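Local coordinates for SusD superfamily protein (Bacteroides vulgatus, PDB 3MYV) that probably binds polysaccharide or glycan chains at the outer membrane of this gut bacterium, as other members of the SusD family do, at residues 57-61 with 62-66; 158-161 with 162-166; 361-364 with 365-368. All coordinates share one frame; numbering follows the deposited sequence.

Contact 1: residues 57-61 with 62-66; sequences CNTCY and MFNHR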
loop_
_atom_site.group_PDB
_atom_site.type_symbol
_atom_site.label_atom_id
_atom_site.label_comp_id
_atom_site.label_asym_id
_atom_site.label_seq_id
_atom_site.Cartn_x
_atom_site.Cartn_y
_atom_site.Cartn_z
ATOM N N CYS A 57 1.058 -6.603 -14.232
ATOM C CA CYS A 57 2.340 -6.969 -13.625
ATOM C C CYS A 57 3.477 -6.676 -14.614
ATOM O O CYS A 57 4.513 -6.124 -14.241
ATOM C CB CYS A 57 2.366 -8.445 -13.201
ATOM S SG CYS A 57 1.375 -8.788 -11.694
ATOM N N ASN A 58 3.264 -7.043 -15.873
ATOM C CA ASN A 58 4.287 -6.920 -16.896
ATOM C C ASN A 58 4.627 -5.443 -17.219
ATOM O O ASN A 58 5.790 -5.061 -17.209
ATOM C CB ASN A 58 3.871 -7.692 -18.131
ATOM C CG ASN A 58 4.958 -7.733 -19.172
ATOM O OD1 ASN A 58 5.086 -6.827 -19.964
ATOM N ND2 ASN A 58 5.740 -8.784 -19.165
ATOM N N THR A 59 3.599 -4.633 -17.465
ATOM C CA THR A 59 3.785 -3.231 -17.815
ATOM C C THR A 59 4.361 -2.475 -16.612
ATOM O O THR A 59 5.245 -1.675 -16.787
ATOM C CB THR A 59 2.483 -2.600 -18.344
ATOM O OG1 THR A 59 1.447 -2.661 -17.345
ATOM C CG2 THR A 59 2.018 -3.338 -19.666
ATOM N N CYS A 60 3.917 -2.779 -15.387
ATOM C CA CYS A 60 4.588 -2.175 -14.205
ATOM C C CYS A 60 6.068 -2.580 -14.108
ATOM O O CYS A 60 6.959 -1.735 -13.938
ATOM C CB CYS A 60 3.848 -2.511 -12.906
ATOM S SG CYS A 60 2.252 -1.652 -12.743
ATOM N N TYR A 61 6.340 -3.869 -14.232
ATOM C CA TYR A 61 7.723 -4.355 -14.162
ATOM C C TYR A 61 8.613 -3.695 -15.207
ATOM O O TYR A 61 9.756 -3.316 -14.930
ATOM C CB TYR A 61 7.698 -5.865 -14.356
ATOM C CG TYR A 61 9.029 -6.529 -14.501
ATOM C CD1 TYR A 61 9.859 -6.692 -13.403
ATOM C CD2 TYR A 61 9.408 -7.106 -15.704
ATOM C CE1 TYR A 61 11.101 -7.357 -13.533
ATOM C CE2 TYR A 61 10.620 -7.772 -15.842
ATOM C CZ TYR A 61 11.457 -7.900 -14.751
ATOM O OH TYR A 61 12.649 -8.544 -14.910
HETATM N N MSE A 62 8.075 -3.572 -16.416
HETATM C CA MSE A 62 8.815 -3.017 -17.549
HETATM C C MSE A 62 8.728 -1.484 -17.631
HETATM O O MSE A 62 9.237 -0.888 -18.584
HETATM C CB MSE A 62 8.294 -3.643 -18.840
HETATM C CG MSE A 62 8.505 -5.152 -18.939
HETATM SE SE MSE A 62 10.353 -5.694 -18.915
HETATM C CE MSE A 62 10.996 -4.943 -20.625
ATOM N N PHE A 63 8.115 -0.836 -16.636
ATOM C CA PHE A 63 7.854 0.629 -16.701
ATOM C C PHE A 63 7.322 1.058 -18.080
ATOM O O PHE A 63 7.673 2.105 -18.596
ATOM C CB PHE A 63 9.078 1.462 -16.282
ATOM C CG PHE A 63 9.410 1.338 -14.806
ATOM C CD1 PHE A 63 9.915 0.141 -14.289
ATOM C CD2 PHE A 63 9.200 2.411 -13.930
ATOM C CE1 PHE A 63 10.193 -0.000 -12.895
ATOM C CE2 PHE A 63 9.494 2.302 -12.541
ATOM C CZ PHE A 63 9.982 1.091 -12.022
ATOM N N ASN A 64 6.427 0.237 -18.632
ATOM C CA ASN A 64 5.840 0.485 -19.946
ATOM C C ASN A 64 4.542 1.271 -19.739
ATOM O O ASN A 64 3.473 0.682 -19.603
ATOM C CB ASN A 64 5.564 -0.848 -20.659
ATOM C CG ASN A 64 4.869 -0.665 -21.987
ATOM O OD1 ASN A 64 4.747 0.451 -22.473
ATOM N ND2 ASN A 64 4.371 -1.753 -22.558
ATOM N N HIS A 65 4.678 2.590 -19.660
ATOM C CA HIS A 65 3.561 3.497 -19.387
ATOM C C HIS A 65 3.629 4.681 -20.347
ATOM O O HIS A 65 4.701 5.231 -20.584
ATOM C CB HIS A 65 3.631 4.051 -17.968
ATOM C CG HIS A 65 3.854 3.018 -16.925
ATOM N ND1 HIS A 65 2.894 2.090 -16.595
ATOM C CD2 HIS A 65 4.904 2.793 -16.097
ATOM C CE1 HIS A 65 3.363 1.302 -15.641
ATOM N NE2 HIS A 65 4.580 1.708 -15.320
ATOM N N ARG A 66 2.482 5.106 -20.855
ATOM C CA ARG A 66 2.456 6.324 -21.667
ATOM C C ARG A 66 1.164 7.123 -21.503
ATOM O O ARG A 66 0.160 6.599 -21.016
ATOM C CB ARG A 66 2.726 5.988 -23.124
ATOM C CG ARG A 66 1.794 4.991 -23.699
ATOM C CD ARG A 66 2.235 4.564 -25.101
ATOM N NE ARG A 66 1.061 4.271 -25.911
ATOM C CZ ARG A 66 0.455 3.088 -25.988
ATOM N NH1 ARG A 66 0.922 2.028 -25.325
ATOM N NH2 ARG A 66 -0.621 2.958 -26.753
HETATM O O HOH W 1 5.276 -4.359 -20.822
#

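Contact 2: residues 158-161 with 162-166; sequences STVA and QAYDF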
loop_
_atom_site.group_PDB
_atom_site.type_symbol
_atom_site.label_atom_id
_atom_site.label_comp_id
_atom_site.label_asym_id
_atom_site.label_seq_id
_atom_site.Cartn_x
_atom_site.Cartn_y
_atom_site.Cartn_z
ATOM N N SER A 158 -1.472 20.118 -8.010
ATOM C CA SER A 158 -0.830 20.766 -6.893
ATOM C C SER A 158 0.525 20.103 -6.634
ATOM O O SER A 158 0.799 19.060 -7.224
ATOM C CB SER A 158 -1.739 20.666 -5.673
ATOM O OG SER A 158 -2.745 21.645 -5.754
ATOM N N THR A 159 1.371 20.688 -5.775
ATOM C CA THR A 159 2.663 20.074 -5.466
ATOM C C THR A 159 2.450 18.877 -4.541
ATOM O O THR A 159 1.408 18.725 -3.912
ATOM C CB THR A 159 3.676 21.041 -4.811
ATOM O OG1 THR A 159 3.178 21.474 -3.538
ATOM C CG2 THR A 159 3.929 22.264 -5.722
ATOM N N VAL A 160 3.460 18.031 -4.481
ATOM C CA VAL A 160 3.489 16.911 -3.548
ATOM C C VAL A 160 3.400 17.448 -2.112
ATOM O O VAL A 160 2.610 16.935 -1.303
ATOM C CB VAL A 160 4.758 16.043 -3.811
ATOM C CG1 VAL A 160 5.085 15.057 -2.659
ATOM C CG2 VAL A 160 4.571 15.281 -5.112
ATOM N N ALA A 161 4.161 18.500 -1.817
ATOM C CA ALA A 161 4.123 19.160 -0.476
ATOM C C ALA A 161 2.708 19.617 -0.118
ATOM O O ALA A 161 2.233 19.339 0.980
ATOM C CB ALA A 161 5.099 20.337 -0.394
ATOM N N GLN A 162 2.011 20.263 -1.051
ATOM C CA GLN A 162 0.606 20.662 -0.821
ATOM C C GLN A 162 -0.318 19.478 -0.541
ATOM O O GLN A 162 -1.206 19.565 0.328
ATOM C CB GLN A 162 0.065 21.456 -2.006
ATOM C CG GLN A 162 0.625 22.885 -2.052
ATOM C CD GLN A 162 0.311 23.629 -3.344
ATOM O OE1 GLN A 162 0.279 23.058 -4.443
ATOM N NE2 GLN A 162 0.070 24.917 -3.206
ATOM N N ALA A 163 -0.098 18.369 -1.245
ATOM C CA ALA A 163 -0.912 17.157 -1.027
ATOM C C ALA A 163 -0.676 16.553 0.361
ATOM O O ALA A 163 -1.627 16.234 1.088
ATOM C CB ALA A 163 -0.648 16.167 -2.093
ATOM N N TYR A 164 0.589 16.417 0.742
ATOM C CA TYR A 164 0.915 15.951 2.105
ATOM C C TYR A 164 0.332 16.823 3.213
ATOM O O TYR A 164 -0.207 16.300 4.214
ATOM C CB TYR A 164 2.439 15.791 2.291
ATOM C CG TYR A 164 2.977 14.432 1.854
ATOM C CD1 TYR A 164 3.014 13.345 2.739
ATOM C CD2 TYR A 164 3.460 14.236 0.556
ATOM C CE1 TYR A 164 3.493 12.110 2.335
ATOM C CE2 TYR A 164 3.961 13.010 0.153
ATOM C CZ TYR A 164 3.977 11.955 1.048
ATOM O OH TYR A 164 4.507 10.756 0.635
ATOM N N ASP A 165 0.434 18.145 3.065
ATOM C CA ASP A 165 -0.144 19.053 4.057
ATOM C C ASP A 165 -1.627 18.725 4.286
ATOM O O ASP A 165 -2.081 18.566 5.428
ATOM C CB ASP A 165 0.024 20.518 3.640
ATOM C CG ASP A 165 1.475 20.999 3.704
ATOM O OD1 ASP A 165 2.372 20.258 4.156
ATOM O OD2 ASP A 165 1.718 22.143 3.290
ATOM N N PHE A 166 -2.360 18.561 3.191
ATOM C CA PHE A 166 -3.768 18.223 3.246
ATOM C C PHE A 166 -4.046 16.817 3.795
ATOM O O PHE A 166 -4.939 16.633 4.631
ATOM C CB PHE A 166 -4.403 18.329 1.845
ATOM C CG PHE A 166 -5.765 17.705 1.758
ATOM C CD1 PHE A 166 -6.857 18.333 2.335
ATOM C CD2 PHE A 166 -5.952 16.515 1.095
ATOM C CE1 PHE A 166 -8.114 17.760 2.296
ATOM C CE2 PHE A 166 -7.224 15.939 1.018
ATOM C CZ PHE A 166 -8.297 16.564 1.614
#

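Contact 3: residues 361-364 with 365-368; sequences NEIV and KRGN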
loop_
_atom_site.group_PDB
_atom_site.type_symbol
_atom_site.label_atom_id
_atom_site.label_comp_id
_atom_site.label_asym_id
_atom_site.label_seq_id
_atom_site.Cartn_x
_atom_site.Cartn_y
_atom_site.Cartn_z
ATOM N N ASN A 361 13.595 -6.166 16.384
ATOM C CA ASN A 361 13.871 -7.528 16.843
ATOM C C ASN A 361 12.630 -8.358 17.016
ATOM O O ASN A 361 12.645 -9.563 16.777
ATOM C CB ASN A 361 14.713 -7.563 18.124
ATOM C CG ASN A 361 16.186 -7.491 17.817
ATOM O OD1 ASN A 361 16.808 -8.513 17.525
ATOM N ND2 ASN A 361 16.750 -6.278 17.817
ATOM N N GLU A 362 11.544 -7.732 17.444
ATOM C CA GLU A 362 10.287 -8.482 17.544
ATOM C C GLU A 362 9.896 -9.108 16.219
ATOM O O GLU A 362 9.443 -10.273 16.176
ATOM C CB GLU A 362 9.166 -7.597 18.020
ATOM C CG GLU A 362 7.995 -8.394 18.519
ATOM C CD GLU A 362 8.157 -8.808 19.957
ATOM O OE1 GLU A 362 8.525 -7.930 20.765
ATOM O OE2 GLU A 362 7.886 -9.991 20.274
ATOM N N ILE A 363 10.103 -8.371 15.131
ATOM C CA ILE A 363 9.741 -8.866 13.796
ATOM C C ILE A 363 10.788 -9.882 13.308
ATOM O O ILE A 363 10.455 -10.927 12.703
ATOM C CB ILE A 363 9.583 -7.704 12.792
ATOM C CG1 ILE A 363 8.450 -6.766 13.258
ATOM C CG2 ILE A 363 9.372 -8.230 11.346
ATOM C CD1 ILE A 363 7.051 -7.424 13.388
ATOM N N VAL A 364 12.061 -9.580 13.558
ATOM C CA VAL A 364 13.151 -10.472 13.154
ATOM C C VAL A 364 12.986 -11.831 13.795
ATOM O O VAL A 364 13.103 -12.862 13.136
ATOM C CB VAL A 364 14.509 -9.833 13.480
ATOM C CG1 VAL A 364 15.673 -10.856 13.368
ATOM C CG2 VAL A 364 14.704 -8.615 12.550
ATOM N N LYS A 365 12.699 -11.827 15.095
ATOM C CA LYS A 365 12.616 -13.059 15.864
ATOM C C LYS A 365 11.333 -13.823 15.619
ATOM O O LYS A 365 11.305 -15.051 15.762
ATOM C CB LYS A 365 12.807 -12.772 17.357
ATOM C CG LYS A 365 14.214 -12.282 17.638
ATOM C CD LYS A 365 14.411 -11.833 19.100
ATOM C CE LYS A 365 15.857 -11.381 19.316
ATOM N NZ LYS A 365 16.096 -10.927 20.729
ATOM N N ARG A 366 10.254 -13.120 15.294
ATOM C CA ARG A 366 9.035 -13.816 14.891
ATOM C C ARG A 366 9.312 -14.576 13.594
ATOM O O ARG A 366 8.830 -15.682 13.411
ATOM C CB ARG A 366 7.850 -12.855 14.699
ATOM C CG ARG A 366 6.496 -13.556 14.476
ATOM C CD ARG A 366 6.222 -13.858 13.012
ATOM N NE ARG A 366 6.286 -12.660 12.170
ATOM C CZ ARG A 366 5.342 -11.716 12.081
ATOM N NH1 ARG A 366 4.189 -11.808 12.767
ATOM N NH2 ARG A 366 5.533 -10.670 11.270
ATOM N N GLY A 367 10.070 -13.968 12.689
ATOM C CA GLY A 367 10.466 -14.624 11.450
ATOM C C GLY A 367 11.321 -15.865 11.695
ATOM O O GLY A 367 11.013 -16.932 11.172
ATOM N N ASN A 368 12.338 -15.726 12.543
ATOM C CA ASN A 368 13.237 -16.825 12.941
ATOM C C ASN A 368 13.782 -16.517 14.343
ATOM O O ASN A 368 14.538 -15.563 14.503
ATOM C CB ASN A 368 14.410 -16.933 11.948
ATOM C CG ASN A 368 15.358 -18.082 12.270
ATOM O OD1 ASN A 368 15.253 -18.709 13.344
ATOM N ND2 ASN A 368 16.320 -18.347 11.356
HETATM O O HOH W 2 8.680 -11.791 10.782
#

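Contact 1: residues 57-61 with 62-66
The carbonyl oxygen N58 O takes the shortest backbone bond of this helix end, from M62 N at 2.8 Å, with an N-H...O angle of 154°. Beyond it the chain turns back on itself in a Schellman motif. N64 N reaches T59 O at 2.9 Å, and inside that loop F63 N donates to C60 O at 3.1 Å, from well above the carbonyl plane. F63 is the C-prime residue, with positive phi, a position more often held by glycine. M62, a selenomethionine, bends at chi2 and chi3 (-62° and -67°), which curls its SE back to the Y61 ring, 3.6 Å from CD2, in an oblique Met-aromatic contact. On the outer side a water donates to N58 OD1 and accepts from N64 ND2, joining two amides suited to such bridging; N58 ND2 turns to S50. H65 lays CE1 3.7 Å from T59 O, while its ring nitrogens meet L70 O and K44 NZ. T59 OG1 bonds N71 O, which draws the following loop against the helix. Y61 bonds H415 through its hydroxyl and packs on M43 of helix 36-43 and on strand 48-50, whereas C60 rests on Y40 and M43.

Contact 2: residues 158-161 with 162-166
With chi1 at 64°, T159 sets OG1 between its own backbone N and carbonyl carbon, where it faces the first turn of the helix, while Q162, its CG beside the backbone N (chi1 -74°) and its chain extended beyond, carries OE1 back toward the start of that turn. Each side chain thus accepts from the backbone N-H of the other residue. Q162 N donates to T159 OG1 at 3.0 Å, and T159 N donates to Q162 OE1 at 2.9 Å, nearly straight at 168° and only slightly tilted from the amide plane. This reciprocal pair is a capping box, with T159 as N-cap of helix 160-177: it gives acceptors to two backbone N-H groups at the place where the chain passes from strand 157-159 into the helix. Threonine suits the cap because its short side chain holds a hydroxyl close to the backbone, and glutamine has the length to return an amide oxygen. Q162 CG also packs 3.3 Å from T159 OG1, and its OE1 lies 3.4 Å from S158 CB. A valine at T159 would keep the bulk but would probably leave Q162 N without its capping acceptor and weaken the start of the helix. Further along, regular helical bonds take over, Y164 N meeting V160 O at 2.9 Å and D165 N meeting A161 O. V160 and Y164 run side by side in the same direction, CG1 of the valine 3.7 Å from CE2 of the tyrosine, and V160 O sits at the edge of that ring, in its plane. This apolar flank turns to helix 103-128, where V160 and the small A163 both touch T125 and Y164 meets F122; the tyrosine ring also reaches H203 and Y132. Backbone bonds from S158 to G141 and from V160 to S139 hold the start of the helix beside the preceding chain.

Contact 3: residues 361-364 with 365-368
The guanidinium of R366 receives a water at its edge, in plane, and the methyl CD1 of I363 obliquely, 4.2 Å from NH2. That water accepts from R366 NE at 2.9 Å and donates to I363 O at 2.8 Å, so it ties the arginine to the backbone one turn behind. I363 and R366 lie side by side and point the same way; the arginine folds back because its chain bends at chi2 and chi3 (-88° and -56°). Its other nitrogens make salt bridges with E247 and E390 and bonds to Y229 O and S335, so this buried charge is probably well balanced. Arginine fits here because its several N-H groups can serve partners in different directions. A 1,2-ethanediol molecule, probably from the crystallisation liquor, also lies close to the side chain.

All this belongs to the last turns of helix 350-367, in the RagB/SusD part of the chain. The i to i+4 pattern persists to its end: K365 N bonds N361 O at 2.8 Å, G367 N bonds I363 O, and N368 N, leaving the helical conformation, still finds V364 O at 3.0 Å. G367 is also joined by a backbone bond to V294. On the exposed flank the extended K365 crosses N361, with its CE 3.5 Å from OD1, an oxygen that accepts from V373 N in the next loop. K365 CB and CG also rest against N361 O. I363 and V364 both pack against E386 of helix 380-391, and N368 OD1 accepts from D370 N.

Following the chain from the N terminus, the three contacts come in series, and none nests in or crosses another. Contact 1 closes the C-terminal end of helix 56-61 and turns the chain into the loop leading to helix 77-94. Contact 2 opens helix 160-177 directly after strand 157-159, beside helix 103-128. Both fall in the N-terminal part of the chain, and their centres are 26 Å apart. Contact 3, at the end of helix 350-367, lies in the RagB/SusD part and leads on to helix 380-391; its centre is 34 Å from that of contact 1 and 36 Å from that of contact 2. Each is local, so together they mark two helix ends and one helix start in separate parts of the fold.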